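PDB 6V72: beta-lactamase II from Erythrobacter litoralis, which probably hydrolyses the beta-lactam ring of antibiotics to a substituted beta-amino acid, as a zinc-dependent class B enzyme of the metallo-beta-lactamase superfamily. Local coordinates for residues 185-189 against 224-230; 74-78 against 107-113; 114-119 against 133-139; 159-165 against 205-211. All blocks are in the same frame, centred on the assembly; numbering follows the deposited sequence. Where two conformers were deposited one is given.

Along the chain contact 2 comes first, then contact 3, and both close before contacts 4 and 1, whose segments alternate. Contacts 2 and 3, with centres about 16 Å apart, follow the larger mixed sheet: contact 2 packs helices on it, contact 3 pairs two of its strands, and H109 hydrogen-bonds T115 where helix 105-110 leads into strand 114-117. Contact 1 lies across the chain's centre from contacts 2 and 3, and contact 4 across it from contact 2. Contacts 1 and 4, about 15 Å apart between centres, touch through M185, Y205, P161 and A164; F139 and H118 of contact 3 pack on Y160. H226 of contact 1 and H165 of contact 4 belong to the zinc site, empty in this model; contacts 2 and 3 hold no zinc ligand.

Contact 1: residues 185-189 against 224-230; sequences MIKAG and MSHSPPE
Two loops run past each other here without strand pairing, I186 and M224 lying 6.0 Å apart at their CA atoms and A188 and S227 6.1 Å apart, before the chains spread toward G189 and E230. M224, a selenomethionine, lies against I186 and K187. Its CG sits between the backbone N and the carbonyl carbon (chi1 69°), and bends at chi2 and chi3 bring M224 SE to 3.4 Å from K187 C. Its CB rests against the I186 carbonyl oxygen, while I186 CG2 meets M224 SE at 4.0 Å, the two side chains crossing at about a right angle. A188 CB packs 3.7 Å from E230 OE2. At the far end the G189 N-H points at E230 OE2, with 2.8 Å from G189 N to the oxygen, in an almost straight bond (176°), although it approaches from above the carboxylate plane, 37° out of it. One water spans the other end, donating to I186 O and accepting from H226 N. Helix 233-243 closes over I186 and M224 through A234, and its T238 OG1 accepts the K187 N-H. K187 directs its NZ to C184 O, close to the zinc ligands C184 and H165. Three kinds of chemistry therefore share this contact: selenium packed on a peptide carbonyl and one isoleucine methyl, a carboxylate, probably ionised, receiving a backbone N-H at one end, and a bridging water at the other. Together they join the loop that follows C184 to the one carrying the zinc ligand H226.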
# COMPACT_ATOMS: atom_id res chain seq x y z
N MSE A 185 6.20 11.49 -1.04
CA MSE A 185 4.97 11.87 -0.40
C MSE A 185 3.84 12.08 -1.42
O MSE A 185 2.68 11.80 -1.13
CB MSE A 185 5.23 13.13 0.40
CG MSE A 185 4.04 13.86 0.89
SE MSE A 185 4.81 15.35 1.87
CE MSE A 185 6.71 14.98 1.67
N ILE A 186 4.20 12.56 -2.61
CA ILE A 186 3.24 12.91 -3.65
C ILE A 186 3.13 11.75 -4.62
O ILE A 186 4.16 11.18 -5.05
CB ILE A 186 3.65 14.21 -4.37
CG1 ILE A 186 3.70 15.36 -3.37
CG2 ILE A 186 2.68 14.55 -5.52
CD1 ILE A 186 2.34 15.74 -2.75
N LYS A 187 1.89 11.37 -4.93
CA LYS A 187 1.55 10.29 -5.85
C LYS A 187 0.84 10.86 -7.06
O LYS A 187 0.43 12.03 -7.08
CB LYS A 187 0.63 9.26 -5.19
CG LYS A 187 1.08 8.74 -3.87
CD LYS A 187 2.51 8.26 -3.88
CE LYS A 187 2.75 7.51 -2.60
NZ LYS A 187 4.19 7.30 -2.33
N ALA A 188 0.60 9.99 -8.04
CA ALA A 188 0.11 10.43 -9.34
C ALA A 188 -1.32 10.94 -9.23
O ALA A 188 -2.08 10.54 -8.34
CB ALA A 188 0.19 9.29 -10.35
N GLY A 189 -1.68 11.83 -10.17
CA GLY A 189 -3.03 12.38 -10.23
C GLY A 189 -4.13 11.37 -10.45
O GLY A 189 -5.31 11.69 -10.23
N MSE A 224 7.79 13.80 -8.82
CA MSE A 224 7.73 12.94 -7.64
C MSE A 224 8.56 11.68 -7.83
O MSE A 224 9.05 11.43 -8.93
CB MSE A 224 6.28 12.59 -7.30
CG MSE A 224 5.60 11.67 -8.31
SE MSE A 224 3.71 12.11 -8.51
CE MSE A 224 3.96 13.59 -9.79
N SER A 225 8.71 10.88 -6.76
CA SER A 225 9.71 9.81 -6.78
C SER A 225 9.33 8.65 -7.69
O SER A 225 10.22 8.05 -8.30
CB SER A 225 9.98 9.29 -5.37
OG SER A 225 10.70 10.26 -4.62
N HIS A 226 8.05 8.31 -7.81
CA HIS A 226 7.75 7.04 -8.46
C HIS A 226 6.72 7.15 -9.58
O HIS A 226 6.14 6.14 -9.99
CB HIS A 226 7.34 6.02 -7.41
CG HIS A 226 8.43 5.72 -6.44
ND1 HIS A 226 9.61 5.12 -6.82
CD2 HIS A 226 8.55 5.98 -5.11
CE1 HIS A 226 10.40 5.00 -5.76
NE2 HIS A 226 9.77 5.51 -4.72
N SER A 227 6.48 8.36 -10.08
CA SER A 227 5.59 8.60 -11.20
C SER A 227 6.17 9.73 -12.03
O SER A 227 6.94 10.55 -11.52
CB SER A 227 4.17 8.96 -10.73
OG SER A 227 3.55 7.87 -10.08
N PRO A 228 5.83 9.81 -13.31
CA PRO A 228 6.36 10.90 -14.16
C PRO A 228 5.75 12.25 -13.81
O PRO A 228 4.69 12.33 -13.16
CB PRO A 228 5.98 10.46 -15.58
CG PRO A 228 5.00 9.38 -15.42
CD PRO A 228 5.16 8.75 -14.09
N PRO A 229 6.39 13.34 -14.22
CA PRO A 229 5.89 14.67 -13.86
C PRO A 229 4.53 14.95 -14.47
O PRO A 229 4.21 14.51 -15.58
CB PRO A 229 6.93 15.64 -14.43
CG PRO A 229 8.06 14.82 -14.88
CD PRO A 229 7.64 13.40 -15.00
N GLU A 230 3.75 15.74 -13.75
CA GLU A 230 2.44 16.14 -14.25
C GLU A 230 2.11 17.47 -13.61
O GLU A 230 3.00 18.20 -13.18
CB GLU A 230 1.41 15.03 -13.98
CG GLU A 230 1.18 14.74 -12.50
CD GLU A 230 0.03 13.78 -12.30
OE1 GLU A 230 -1.14 14.18 -12.50
OE2 GLU A 230 0.30 12.61 -11.96
O HOH W 1 5.80 9.13 -5.95

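Contact 2: residues 74-78 against 107-113; sequences TEQIV and ALHGANI. With CA (calcium ion), chain C.
T74 and L108 make the closest approach, CG2 of the threonine lying 3.6 Å from CD2 of the leucine as the two side chains cross at about a right angle. The same T74 methyl rests 4.0 Å from A107 CB, and E75 CG meets that A107 CB at 3.9 Å. One turn further on, V78 splits its branches: CG1 faces A111 CB, and V78 CG2 touches both L108 CD2 and, tip to tip, I113 CD1 at 3.8 Å. V78 CG1 stands anti to the backbone N (chi1 172°), an orientation that turns both methyls to the neighbouring helix end. No hydrogen bond passes between the segments; the interface is made of methyl and methylene groups, and at A107, which has only a methyl, the CA atoms of E75 and A107 come to 6.1 Å. Polar bonds behind the interface position T74 and I113. With OG1 held by T70 O and A68 N, a chi1 of -60° puts T74 CG2 on the L108 side. The second helix ends in a Schellman motif, with I113 N bonded to L108 O and N112 N to H109 O; N112, at positive phi, is its C-prime residue, and the turn brings I113 back toward V78. At the rim, E75, extended beyond CG, binds a calcium ion through OE1 at 2.4 Å, alongside E72 and two waters. The contact thus joins helix 71-84 to the end of helix 105-110, with L108 and I113 also packing on A92 of strand 89-93 and L108 on L64 of strand 61-65.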
# COMPACT_ATOMS: atom_id res chain seq x y z
N THR A 74 23.79 5.24 -9.42
CA THR A 74 24.13 6.55 -8.88
C THR A 74 25.49 7.00 -9.42
O THR A 74 25.68 8.17 -9.77
CB THR A 74 24.11 6.50 -7.36
OG1 THR A 74 22.78 6.14 -6.94
CG2 THR A 74 24.43 7.86 -6.76
N GLU A 75 26.42 6.05 -9.55
CA GLU A 75 27.71 6.37 -10.17
C GLU A 75 27.52 6.88 -11.60
O GLU A 75 28.25 7.78 -12.05
CB GLU A 75 28.62 5.12 -10.16
CG GLU A 75 29.11 4.74 -8.78
CD GLU A 75 29.62 3.30 -8.69
OE1 GLU A 75 29.72 2.61 -9.72
OE2 GLU A 75 29.90 2.84 -7.57
N GLN A 76 26.55 6.32 -12.32
CA GLN A 76 26.32 6.78 -13.69
C GLN A 76 25.78 8.20 -13.72
O GLN A 76 26.14 8.98 -14.60
CB GLN A 76 25.40 5.82 -14.43
CG GLN A 76 26.11 4.50 -14.70
CD GLN A 76 25.27 3.48 -15.42
OE1 GLN A 76 24.04 3.51 -15.38
NE2 GLN A 76 25.94 2.53 -16.10
N ILE A 77 24.91 8.58 -12.76
CA ILE A 77 24.45 9.96 -12.70
C ILE A 77 25.62 10.90 -12.47
O ILE A 77 25.75 11.94 -13.12
CB ILE A 77 23.37 10.14 -11.62
CG1 ILE A 77 22.16 9.26 -11.90
CG2 ILE A 77 22.92 11.59 -11.54
CD1 ILE A 77 21.20 9.17 -10.70
N VAL A 78 26.49 10.54 -11.52
CA VAL A 78 27.65 11.37 -11.22
C VAL A 78 28.55 11.50 -12.44
O VAL A 78 29.07 12.58 -12.74
CB VAL A 78 28.40 10.78 -10.00
CG1 VAL A 78 29.73 11.51 -9.76
CG2 VAL A 78 27.51 10.88 -8.74
N ALA A 107 28.01 5.61 -2.92
CA ALA A 107 28.53 6.12 -4.18
C ALA A 107 28.77 7.62 -4.10
O ALA A 107 29.79 8.12 -4.58
CB ALA A 107 27.57 5.80 -5.33
N LEU A 108 27.86 8.37 -3.47
CA LEU A 108 28.08 9.80 -3.37
C LEU A 108 29.30 10.11 -2.51
O LEU A 108 30.10 10.99 -2.84
CB LEU A 108 26.84 10.48 -2.79
CG LEU A 108 25.57 10.30 -3.60
CD1 LEU A 108 24.44 11.07 -2.92
CD2 LEU A 108 25.79 10.77 -5.04
N HIS A 109 29.47 9.38 -1.41
CA HIS A 109 30.62 9.67 -0.57
C HIS A 109 31.92 9.24 -1.22
O HIS A 109 32.94 9.92 -1.07
CB HIS A 109 30.43 9.00 0.77
CG HIS A 109 29.33 9.63 1.56
ND1 HIS A 109 28.78 9.04 2.67
CD2 HIS A 109 28.67 10.81 1.39
CE1 HIS A 109 27.85 9.83 3.18
NE2 HIS A 109 27.76 10.91 2.41
N GLY A 110 31.90 8.14 -1.98
CA GLY A 110 33.08 7.77 -2.74
C GLY A 110 33.49 8.85 -3.73
O GLY A 110 34.67 8.97 -4.05
N ALA A 111 32.53 9.63 -4.21
CA ALA A 111 32.78 10.74 -5.12
C ALA A 111 33.01 12.06 -4.39
O ALA A 111 33.04 13.11 -5.04
CB ALA A 111 31.62 10.89 -6.11
N ASN A 112 33.15 12.03 -3.06
CA ASN A 112 33.42 13.22 -2.25
C ASN A 112 32.33 14.27 -2.41
O ASN A 112 32.60 15.47 -2.40
CB ASN A 112 34.78 13.83 -2.59
CG ASN A 112 35.92 13.14 -1.88
OD1 ASN A 112 35.75 12.08 -1.28
ND2 ASN A 112 37.10 13.75 -1.92
N ILE A 113 31.09 13.83 -2.56
CA ILE A 113 29.97 14.74 -2.69
C ILE A 113 29.38 15.02 -1.31
O ILE A 113 29.10 14.10 -0.55
CB ILE A 113 28.90 14.16 -3.63
CG1 ILE A 113 29.48 14.07 -5.05
CG2 ILE A 113 27.64 15.02 -3.62
CD1 ILE A 113 28.66 13.18 -5.99
CA CA C . 30.31 1.54 -11.75
O HOH W 2 28.41 2.65 -12.65
O HOH W 3 31.79 3.32 -11.95

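Contact 3: residues 114-119 against 133-139; sequences ATWAHP and ARNAITF
A chi1 of -70° sets the W116 CG beside its own backbone N and lays the indole under N135 CB, while the N135 chi1 of -59° carries ND2 to T115 O. This happens on two neighbouring parallel strands, 114-117 and 135-139, of the larger mixed sheet in the metallo-beta-lactamase fold. N135 CB stands 3.3 Å from the centroid of the six-membered ring of W116, a CH-pi contact almost on the ring normal, while A136 O lies at the ring edge. W116 also packs on helix 147-153 through A149, L153 and E148, a calcium ligand seen in this entry. The strands are tied by A117 N to N135 O and by I137 N to A117 O, the latter 2.9 Å long. A117 and A133 touch by their CB atoms on the other side from the indole, and P119 packs on A136 beyond the strand. T115 OG1 takes the R134 N-H nearly straight (173°), 2.9 Å from R134 N, and is also hydrogen-bonded to H109. Two donors of one residue converge on T115 O: N135 N arrives nearly head-on to the carbonyl, whereas N135 ND2, 3.0 Å away, comes from above the carbonyl plane.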
# COMPACT_ATOMS: atom_id res chain seq x y z
N ALA A 114 29.18 16.32 -1.01
CA ALA A 114 28.57 16.74 0.24
C ALA A 114 27.08 16.40 0.22
O ALA A 114 26.33 16.94 -0.59
CB ALA A 114 28.74 18.24 0.44
N THR A 115 26.65 15.57 1.16
CA THR A 115 25.30 15.03 1.18
C THR A 115 24.52 15.63 2.33
O THR A 115 25.06 15.81 3.42
CB THR A 115 25.37 13.52 1.32
OG1 THR A 115 26.27 13.20 2.40
CG2 THR A 115 25.91 12.91 0.03
N TRP A 116 23.24 15.92 2.08
CA TRP A 116 22.37 16.63 3.01
C TRP A 116 21.09 15.85 3.23
O TRP A 116 20.54 15.28 2.29
CB TRP A 116 22.01 18.03 2.43
CG TRP A 116 23.18 18.95 2.44
CD1 TRP A 116 24.14 19.07 1.47
CD2 TRP A 116 23.55 19.84 3.48
NE1 TRP A 116 25.07 20.00 1.85
CE2 TRP A 116 24.74 20.49 3.08
CE3 TRP A 116 22.99 20.16 4.73
CZ2 TRP A 116 25.37 21.44 3.87
CZ3 TRP A 116 23.62 21.10 5.51
CH2 TRP A 116 24.80 21.73 5.08
N ALA A 117 20.59 15.85 4.47
CA ALA A 117 19.33 15.20 4.79
C ALA A 117 18.69 15.89 5.98
O ALA A 117 19.36 16.60 6.74
CB ALA A 117 19.50 13.71 5.11
N HIS A 118 17.38 15.66 6.14
CA HIS A 118 16.70 16.03 7.37
C HIS A 118 17.47 15.46 8.57
O HIS A 118 17.92 14.31 8.51
CB HIS A 118 15.26 15.48 7.34
CG HIS A 118 14.41 16.00 8.46
ND1 HIS A 118 14.58 15.61 9.77
CD2 HIS A 118 13.39 16.89 8.46
CE1 HIS A 118 13.70 16.24 10.53
NE2 HIS A 118 12.96 17.02 9.76
N PRO A 119 17.61 16.22 9.67
CA PRO A 119 18.46 15.74 10.78
C PRO A 119 17.99 14.45 11.41
O PRO A 119 18.81 13.74 12.02
CB PRO A 119 18.42 16.89 11.80
CG PRO A 119 17.34 17.79 11.35
CD PRO A 119 17.16 17.60 9.88
N ALA A 133 23.54 10.74 5.52
CA ALA A 133 24.15 11.89 4.89
C ALA A 133 25.10 12.56 5.88
O ALA A 133 24.91 12.50 7.10
CB ALA A 133 23.09 12.90 4.41
N ARG A 134 26.12 13.22 5.34
CA ARG A 134 27.11 13.84 6.20
C ARG A 134 26.54 15.07 6.91
O ARG A 134 26.89 15.33 8.07
CB ARG A 134 28.34 14.21 5.37
CG ARG A 134 29.09 12.98 4.83
CD ARG A 134 30.52 13.31 4.48
NE ARG A 134 31.19 12.27 3.70
CZ ARG A 134 31.58 11.10 4.19
NH1 ARG A 134 31.35 10.80 5.46
NH2 ARG A 134 32.20 10.23 3.41
N ASN A 135 25.63 15.78 6.27
CA ASN A 135 25.22 17.09 6.75
C ASN A 135 23.74 17.10 7.07
O ASN A 135 22.92 16.65 6.27
CB ASN A 135 25.53 18.15 5.69
CG ASN A 135 27.00 18.18 5.35
OD1 ASN A 135 27.81 18.67 6.14
ND2 ASN A 135 27.34 17.69 4.16
N ALA A 136 23.40 17.65 8.22
CA ALA A 136 22.01 17.78 8.66
C ALA A 136 21.47 19.16 8.31
O ALA A 136 22.04 20.18 8.72
CB ALA A 136 21.92 17.57 10.17
N ILE A 137 20.34 19.19 7.59
CA ILE A 137 19.71 20.46 7.23
C ILE A 137 19.20 21.16 8.48
O ILE A 137 18.58 20.54 9.36
CB ILE A 137 18.56 20.20 6.24
CG1 ILE A 137 19.06 19.54 4.96
CG2 ILE A 137 17.78 21.49 5.93
CD1 ILE A 137 17.91 18.88 4.13
N THR A 138 19.41 22.47 8.55
CA THR A 138 18.74 23.30 9.54
C THR A 138 17.43 23.80 8.95
O THR A 138 17.44 24.56 7.97
CB THR A 138 19.62 24.47 9.98
OG1 THR A 138 19.96 25.27 8.84
CG2 THR A 138 20.88 23.95 10.62
N PHE A 139 16.31 23.41 9.57
CA PHE A 139 14.98 23.84 9.14
C PHE A 139 14.44 24.84 10.15
O PHE A 139 14.56 24.64 11.36
CB PHE A 139 14.00 22.68 9.03
CG PHE A 139 14.17 21.86 7.77
CD1 PHE A 139 13.87 22.40 6.54
CD2 PHE A 139 14.63 20.54 7.83
CE1 PHE A 139 14.01 21.68 5.37
CE2 PHE A 139 14.78 19.79 6.66
CZ PHE A 139 14.46 20.36 5.42

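Contact 4: residues 159-165 against 205-211; sequences YYPGGAH and YAQSVRN
Loop 159-165 runs across the first two turns of helix 205-215, approaching closely at two places: A164 and Y205 have CA atoms 4.1 Å apart, P161 and S208 4.8 Å. Where the loop passes S208, G162 adopts a positive phi and lies against the serine hydroxyl, with no side chain to get in the way. S208 OG, placed beside its own backbone N by chi1 of -58°, donates to G163 O at 2.7 Å, coming from above the carbonyl plane; A204 O, in the preceding turn, is a second acceptor for the same hydroxyl. One helical turn later the N211 amide gives a nearly straight bond, ND2 to P161 O at 2.9 Å and 175°, with the acceptor in the amide plane. The other end of that amide is held as well, since Q207 NE2 donates to N211 OD1, fixing its rotation. Y159 crosses N211 at about a right angle, its OH 3.4 Å from N211 CB. Toward the helix start A164 CB sits over the centre of the Y205 ring, 3.7 Å from the centroid, in a CH-pi contact. The phenol then extends past H165: Y205 OH is hydrogen-bonded to M185 O and accepts from a water 2.8 Å away, which is also bonded to H165 ND1. Loop carbonyls thus lie under side-chain donors of the helix, and an alanine on a tyrosine face. That chemistry sets the loop leading to the zinc ligand H165, and is consistent with Y205 acting in a second shell through the water.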
# COMPACT_ATOMS: atom_id res chain seq x y z
N TYR A 159 12.05 22.31 1.76
CA TYR A 159 10.88 22.51 2.60
C TYR A 159 10.50 21.21 3.30
O TYR A 159 10.29 20.18 2.65
CB TYR A 159 9.69 23.01 1.75
CG TYR A 159 8.47 23.29 2.60
CD1 TYR A 159 8.44 24.39 3.45
CD2 TYR A 159 7.36 22.46 2.57
CE1 TYR A 159 7.34 24.65 4.24
CE2 TYR A 159 6.26 22.70 3.35
CZ TYR A 159 6.24 23.79 4.18
OH TYR A 159 5.11 24.04 4.96
N TYR A 160 10.39 21.28 4.63
CA TYR A 160 9.93 20.13 5.41
C TYR A 160 8.45 20.34 5.69
O TYR A 160 8.10 21.27 6.43
CB TYR A 160 10.70 20.02 6.73
CG TYR A 160 10.13 18.97 7.65
CD1 TYR A 160 9.92 17.66 7.20
CD2 TYR A 160 9.77 19.27 8.95
CE1 TYR A 160 9.39 16.70 8.02
CE2 TYR A 160 9.23 18.31 9.78
CZ TYR A 160 9.04 17.02 9.31
OH TYR A 160 8.50 16.04 10.13
N PRO A 161 7.55 19.53 5.11
CA PRO A 161 6.11 19.77 5.26
C PRO A 161 5.50 19.14 6.49
O PRO A 161 4.33 19.42 6.78
CB PRO A 161 5.53 19.13 4.00
CG PRO A 161 6.43 17.89 3.79
CD PRO A 161 7.84 18.44 4.14
N GLY A 162 6.23 18.31 7.21
CA GLY A 162 5.67 17.47 8.25
C GLY A 162 5.66 16.02 7.84
O GLY A 162 5.98 15.66 6.70
N GLY A 163 5.26 15.17 8.79
CA GLY A 163 5.26 13.74 8.53
C GLY A 163 4.22 13.34 7.50
O GLY A 163 3.11 13.89 7.44
N ALA A 164 4.56 12.35 6.68
CA ALA A 164 3.61 11.86 5.70
C ALA A 164 4.01 10.45 5.30
O ALA A 164 3.75 9.51 6.04
CB ALA A 164 3.54 12.80 4.49
N HIS A 165 4.70 10.29 4.16
CA HIS A 165 5.14 8.95 3.77
C HIS A 165 6.13 8.39 4.78
O HIS A 165 6.11 7.19 5.10
CB HIS A 165 5.75 9.00 2.37
CG HIS A 165 6.33 7.70 1.91
ND1 HIS A 165 5.57 6.74 1.28
CD2 HIS A 165 7.59 7.22 1.95
CE1 HIS A 165 6.34 5.71 0.97
NE2 HIS A 165 7.58 5.97 1.37
N TYR A 205 -0.52 13.15 7.45
CA TYR A 205 -0.23 13.11 6.01
C TYR A 205 -0.99 14.20 5.26
O TYR A 205 -0.41 14.95 4.47
CB TYR A 205 -0.56 11.73 5.46
CG TYR A 205 0.16 11.29 4.20
CD1 TYR A 205 0.18 12.09 3.06
CD2 TYR A 205 0.80 10.06 4.15
CE1 TYR A 205 0.81 11.66 1.90
CE2 TYR A 205 1.44 9.63 3.02
CZ TYR A 205 1.46 10.43 1.90
OH TYR A 205 2.12 9.97 0.77
N ALA A 206 -2.30 14.32 5.51
CA ALA A 206 -3.06 15.28 4.73
C ALA A 206 -2.60 16.72 4.97
O ALA A 206 -2.46 17.50 4.02
CB ALA A 206 -4.56 15.14 5.05
N GLN A 207 -2.36 17.10 6.23
CA GLN A 207 -1.90 18.45 6.48
C GLN A 207 -0.52 18.68 5.89
O GLN A 207 -0.23 19.78 5.40
CB GLN A 207 -1.89 18.76 7.98
CG GLN A 207 -1.55 20.21 8.29
CD GLN A 207 -2.52 21.20 7.62
OE1 GLN A 207 -3.75 21.01 7.64
NE2 GLN A 207 -1.97 22.24 7.04
N SER A 208 0.35 17.67 5.93
CA SER A 208 1.67 17.85 5.32
C SER A 208 1.55 18.07 3.82
O SER A 208 2.29 18.88 3.25
CB SER A 208 2.56 16.65 5.63
OG SER A 208 2.68 16.49 7.05
N VAL A 209 0.61 17.39 3.17
CA VAL A 209 0.41 17.66 1.75
C VAL A 209 -0.11 19.09 1.55
O VAL A 209 0.33 19.79 0.63
CB VAL A 209 -0.54 16.61 1.12
CG1 VAL A 209 -0.89 16.97 -0.33
CG2 VAL A 209 0.10 15.25 1.15
N ARG A 210 -1.03 19.55 2.40
CA ARG A 210 -1.49 20.92 2.28
C ARG A 210 -0.35 21.90 2.47
O ARG A 210 -0.30 22.95 1.82
CB ARG A 210 -2.58 21.22 3.32
CG ARG A 210 -3.86 20.41 3.16
CD ARG A 210 -4.94 20.94 4.13
NE ARG A 210 -6.07 20.02 4.14
CZ ARG A 210 -6.31 19.11 5.08
NH1 ARG A 210 -5.54 19.04 6.16
NH2 ARG A 210 -7.33 18.28 4.94
N ASN A 211 0.56 21.59 3.42
CA ASN A 211 1.70 22.47 3.67
C ASN A 211 2.60 22.56 2.44
O ASN A 211 3.05 23.64 2.06
CB ASN A 211 2.50 21.94 4.86
CG ASN A 211 1.74 22.10 6.18
OD1 ASN A 211 0.80 22.89 6.29
ND2 ASN A 211 2.18 21.37 7.19
O HOH W 4 3.05 7.34 0.63